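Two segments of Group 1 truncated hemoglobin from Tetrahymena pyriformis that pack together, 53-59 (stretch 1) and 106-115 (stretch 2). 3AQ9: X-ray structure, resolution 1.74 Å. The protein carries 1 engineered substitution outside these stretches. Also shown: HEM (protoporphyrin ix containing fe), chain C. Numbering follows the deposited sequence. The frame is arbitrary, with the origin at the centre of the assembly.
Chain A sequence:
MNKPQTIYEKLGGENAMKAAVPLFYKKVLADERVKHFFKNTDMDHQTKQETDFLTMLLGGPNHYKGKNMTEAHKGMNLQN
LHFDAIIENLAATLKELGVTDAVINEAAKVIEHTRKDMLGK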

# COMPACT_ATOMS: atom_id res chain seq x y z
N PHE A 53 -6.68 3.94 -3.46
CA PHE A 53 -6.86 2.48 -3.45
C PHE A 53 -6.92 1.91 -2.01
O PHE A 53 -7.84 1.17 -1.65
CB PHE A 53 -5.70 1.76 -4.18
CG PHE A 53 -5.98 0.30 -4.36
CD1 PHE A 53 -6.98 -0.07 -5.22
CD2 PHE A 53 -5.17 -0.68 -3.72
CE1 PHE A 53 -7.26 -1.47 -5.47
CE2 PHE A 53 -5.44 -2.04 -3.93
CZ PHE A 53 -6.48 -2.45 -4.82
N LEU A 54 -5.95 2.28 -1.17
CA LEU A 54 -5.96 1.77 0.19
C LEU A 54 -7.13 2.34 0.97
O LEU A 54 -7.67 1.64 1.83
CB LEU A 54 -4.64 2.06 0.93
CG LEU A 54 -3.43 1.35 0.28
CD1 LEU A 54 -2.13 1.92 1.10
CD2 LEU A 54 -3.55 -0.18 0.30
N THR A 55 -7.55 3.59 0.73
CA THR A 55 -8.72 4.13 1.43
C THR A 55 -9.91 3.27 1.09
O THR A 55 -10.69 2.95 1.95
CB THR A 55 -8.97 5.54 0.92
OG1 THR A 55 -7.80 6.35 1.40
CG2 THR A 55 -10.21 6.19 1.55
N MET A 56 -10.05 2.98 -0.21
CA MET A 56 -11.23 2.13 -0.60
C MET A 56 -11.07 0.73 0.06
O MET A 56 -12.03 0.17 0.65
CB MET A 56 -11.17 1.99 -2.15
CG MET A 56 -12.34 1.02 -2.70
SD MET A 56 -11.71 -0.70 -2.68
CE MET A 56 -10.40 -0.57 -3.99
N LEU A 57 -9.91 0.14 0.00
CA LEU A 57 -9.79 -1.28 0.41
C LEU A 57 -10.06 -1.42 1.93
O LEU A 57 -10.59 -2.46 2.39
CB LEU A 57 -8.33 -1.74 0.16
CG LEU A 57 -7.97 -3.05 -0.36
CD1 LEU A 57 -8.99 -3.47 -1.60
CD2 LEU A 57 -6.59 -3.09 -0.82
N LEU A 58 -9.65 -0.36 2.69
CA LEU A 58 -9.77 -0.44 4.11
C LEU A 58 -11.05 0.15 4.66
O LEU A 58 -11.20 0.31 5.88
CB LEU A 58 -8.50 0.24 4.76
CG LEU A 58 -7.18 -0.48 4.33
CD1 LEU A 58 -5.98 0.35 4.99
CD2 LEU A 58 -7.20 -1.95 4.73
N GLY A 59 -12.03 0.45 3.76
CA GLY A 59 -13.37 0.74 4.24
C GLY A 59 -13.69 2.20 4.34
O GLY A 59 -14.72 2.57 4.88
N GLU A 106 -5.10 -6.41 10.92
CA GLU A 106 -6.37 -6.40 10.15
C GLU A 106 -6.12 -5.79 8.76
O GLU A 106 -6.60 -6.30 7.75
CB GLU A 106 -7.47 -5.62 10.88
CG GLU A 106 -8.15 -6.39 12.07
CD GLU A 106 -8.57 -7.89 11.65
OE1 GLU A 106 -7.95 -8.84 12.26
OE2 GLU A 106 -9.46 -8.18 10.73
N ALA A 107 -5.35 -4.70 8.71
CA ALA A 107 -5.13 -4.05 7.46
C ALA A 107 -4.29 -4.96 6.54
O ALA A 107 -4.61 -5.12 5.33
CB ALA A 107 -4.33 -2.70 7.66
N ALA A 108 -3.23 -5.57 7.09
CA ALA A 108 -2.38 -6.44 6.25
C ALA A 108 -3.19 -7.59 5.76
O ALA A 108 -2.95 -8.07 4.63
CB ALA A 108 -1.19 -6.95 7.00
N LYS A 109 -4.09 -8.12 6.57
CA LYS A 109 -4.87 -9.35 6.13
C LYS A 109 -5.77 -8.99 4.95
O LYS A 109 -5.94 -9.85 4.04
CB LYS A 109 -5.76 -9.89 7.25
CG LYS A 109 -4.95 -10.67 8.29
CD LYS A 109 -5.88 -11.26 9.43
CE LYS A 109 -7.21 -11.80 8.87
NZ LYS A 109 -7.91 -12.53 10.03
N VAL A 110 -6.31 -7.76 4.90
CA VAL A 110 -7.11 -7.36 3.70
C VAL A 110 -6.18 -7.25 2.51
O VAL A 110 -6.41 -7.83 1.46
CB VAL A 110 -7.86 -6.01 3.94
CG1 VAL A 110 -8.43 -5.50 2.59
CG2 VAL A 110 -9.02 -6.23 5.03
N ILE A 111 -5.09 -6.53 2.68
CA ILE A 111 -4.19 -6.25 1.50
C ILE A 111 -3.54 -7.52 1.02
O ILE A 111 -3.33 -7.70 -0.21
CB ILE A 111 -3.14 -5.26 1.96
CG1 ILE A 111 -3.86 -3.97 2.28
CG2 ILE A 111 -1.99 -5.00 0.84
CD1 ILE A 111 -3.02 -2.93 3.11
N GLU A 112 -3.34 -8.48 1.93
CA GLU A 112 -2.64 -9.74 1.54
C GLU A 112 -3.44 -10.47 0.40
O GLU A 112 -2.86 -11.17 -0.45
CB GLU A 112 -2.52 -10.65 2.80
CG GLU A 112 -2.21 -12.06 2.54
CD GLU A 112 -0.73 -12.21 1.91
OE1 GLU A 112 -0.53 -13.26 1.19
OE2 GLU A 112 0.12 -11.36 2.23
N HIS A 113 -4.78 -10.31 0.37
CA HIS A 113 -5.58 -11.05 -0.67
C HIS A 113 -5.17 -10.56 -2.10
O HIS A 113 -5.51 -11.30 -3.06
CB HIS A 113 -7.06 -10.77 -0.38
CG HIS A 113 -7.57 -11.55 0.78
ND1 HIS A 113 -7.80 -11.04 2.06
CD2 HIS A 113 -7.83 -12.87 0.84
CE1 HIS A 113 -8.27 -12.04 2.84
NE2 HIS A 113 -8.28 -13.16 2.12
N THR A 114 -4.49 -9.41 -2.22
CA THR A 114 -4.16 -8.93 -3.58
C THR A 114 -2.91 -9.61 -4.10
O THR A 114 -2.56 -9.42 -5.30
CB THR A 114 -3.91 -7.43 -3.65
OG1 THR A 114 -2.78 -7.04 -2.80
CG2 THR A 114 -5.15 -6.62 -3.20
N ARG A 115 -2.22 -10.39 -3.24
CA ARG A 115 -0.88 -10.94 -3.68
C ARG A 115 -1.04 -11.74 -5.01
O ARG A 115 -0.26 -11.54 -5.97
CB ARG A 115 -0.32 -11.82 -2.59
CG ARG A 115 1.14 -12.37 -2.98
CD ARG A 115 1.60 -13.44 -1.90
NE ARG A 115 1.69 -12.89 -0.51
CZ ARG A 115 2.83 -12.51 0.08
NH1 ARG A 115 4.05 -12.50 -0.56
NH2 ARG A 115 2.78 -12.06 1.33
CHA HEM C . 1.06 0.70 -9.61
CHB HEM C . 5.16 -1.39 -7.91
CHC HEM C . 2.55 -3.90 -4.72
CHD HEM C . -1.11 -0.72 -5.48
C1A HEM C . 2.38 0.34 -9.42
C2A HEM C . 3.52 0.78 -10.25
C3A HEM C . 4.61 0.24 -9.75
C4A HEM C . 4.26 -0.62 -8.64
CMA HEM C . 6.09 0.37 -10.18
CAA HEM C . 3.39 1.86 -11.39
CBA HEM C . 3.84 1.70 -12.86
CGA HEM C . 3.81 3.31 -13.24
O1A HEM C . 2.67 3.86 -13.45
O2A HEM C . 4.77 4.11 -12.93
C1B HEM C . 4.73 -2.33 -6.93
C2B HEM C . 5.66 -3.32 -6.39
C3B HEM C . 4.90 -4.08 -5.58
C4B HEM C . 3.59 -3.48 -5.60
CMB HEM C . 7.14 -3.51 -6.71
CAB HEM C . 5.41 -5.30 -4.81
CBB HEM C . 4.58 -6.33 -4.90
C1C HEM C . 1.34 -3.19 -4.60
C2C HEM C . 0.36 -3.41 -3.56
C3C HEM C . -0.60 -2.50 -3.79
C4C HEM C . -0.28 -1.71 -4.94
CMC HEM C . 0.52 -4.48 -2.40
CAC HEM C . -1.91 -2.20 -2.96
CBC HEM C . -2.36 -3.07 -2.06
C1D HEM C . -0.82 -0.08 -6.70
C2D HEM C . -1.71 0.90 -7.26
C3D HEM C . -1.07 1.29 -8.49
C4D HEM C . 0.13 0.52 -8.55
CMD HEM C . -3.06 1.44 -6.76
CAD HEM C . -1.57 2.32 -9.47
CBD HEM C . -2.49 1.80 -10.48
CGD HEM C . -3.02 2.99 -11.32
O1D HEM C . -4.04 2.84 -11.99
O2D HEM C . -2.23 4.00 -11.51
NA HEM C . 2.91 -0.52 -8.47
NB HEM C . 3.39 -2.38 -6.50
NC HEM C . 0.93 -2.18 -5.43
ND HEM C . 0.37 -0.30 -7.44
FE HEM C . 1.90 -1.37 -6.99
O HOH W 1 2.54 0.21 -5.59

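Leucines from one stretch and small or branched aliphatic residues from the other make this contact, and no hydrogen bond crosses it. At its centre is Leu57, whose CA-to-CB bond points toward the other stretch. Leu57 CG lies 3.9 Å from Val110 CG1, and Leu57 CD2 reaches 4.2 Å from Ile111 CG1, so one leucine touches two successive residues of the opposing helix. Chi1 of Leu57 is -141°, between the usual wells.

Val110 also points toward its partner. A branch at CB places its methyls close to the backbone, which suits a spot where the main chains draw near: Val110 CG1 is 3.7 Å from Leu57 O, the CA atoms of the two residues being 7.4 Å apart.

The flanks work differently. Leu58, just past the last helical residue, sets out sideways, but with its m, t rotamer the end of the chain comes back to the contact, Leu58 CD2 standing 4.2 Å from Val110 CB and 4.0 Å from Ala107 CA. Alanine suits this place because its short side chain lets the leucine methyl come down to the backbone; the CA atoms of Leu58 and Ala107 are only 6.8 Å apart. On the heme side, Leu54 and Ile111 follow the same rule of sideways departure and returning tip, meeting at 4.0 Å between Leu54 CD2 and Ile111 CD1. Both are buried and both also touch the cofactor: Ile111 CG2 is 3.5 Å from HEM CBC, and Leu54 CD2 is 3.9 Å from that same atom. Phe53 joins this wall, with Phe53 CE2 3.7 Å from HEM CAC.

The helices cross steeply, at 104°, their axes 11.1 Å apart at closest approach. The contact buries 295 Å², both sides summed.

Toward the polar edge, Thr114 shows how a hydroxyl can be housed in a buried site. Thr114 OG1 donates to Ile111 O at 2.7 Å, satisfying itself within its own stretch, while Thr114 CG2 lies 4.5 Å from Leu57 CD2. Farther out, clear of the other stretch, Arg115 and Glu112 pair across the ends of a type I turn: Arg115 NE bonds Glu112 OE1 at 2.8 Å in a salt bridge, and Arg115 NH2 bonds Glu112 OE2 at 2.9 Å. Gly59 closes stretch 1 with a positive phi of 99°, where a CB would jam against the preceding carbonyl oxygen.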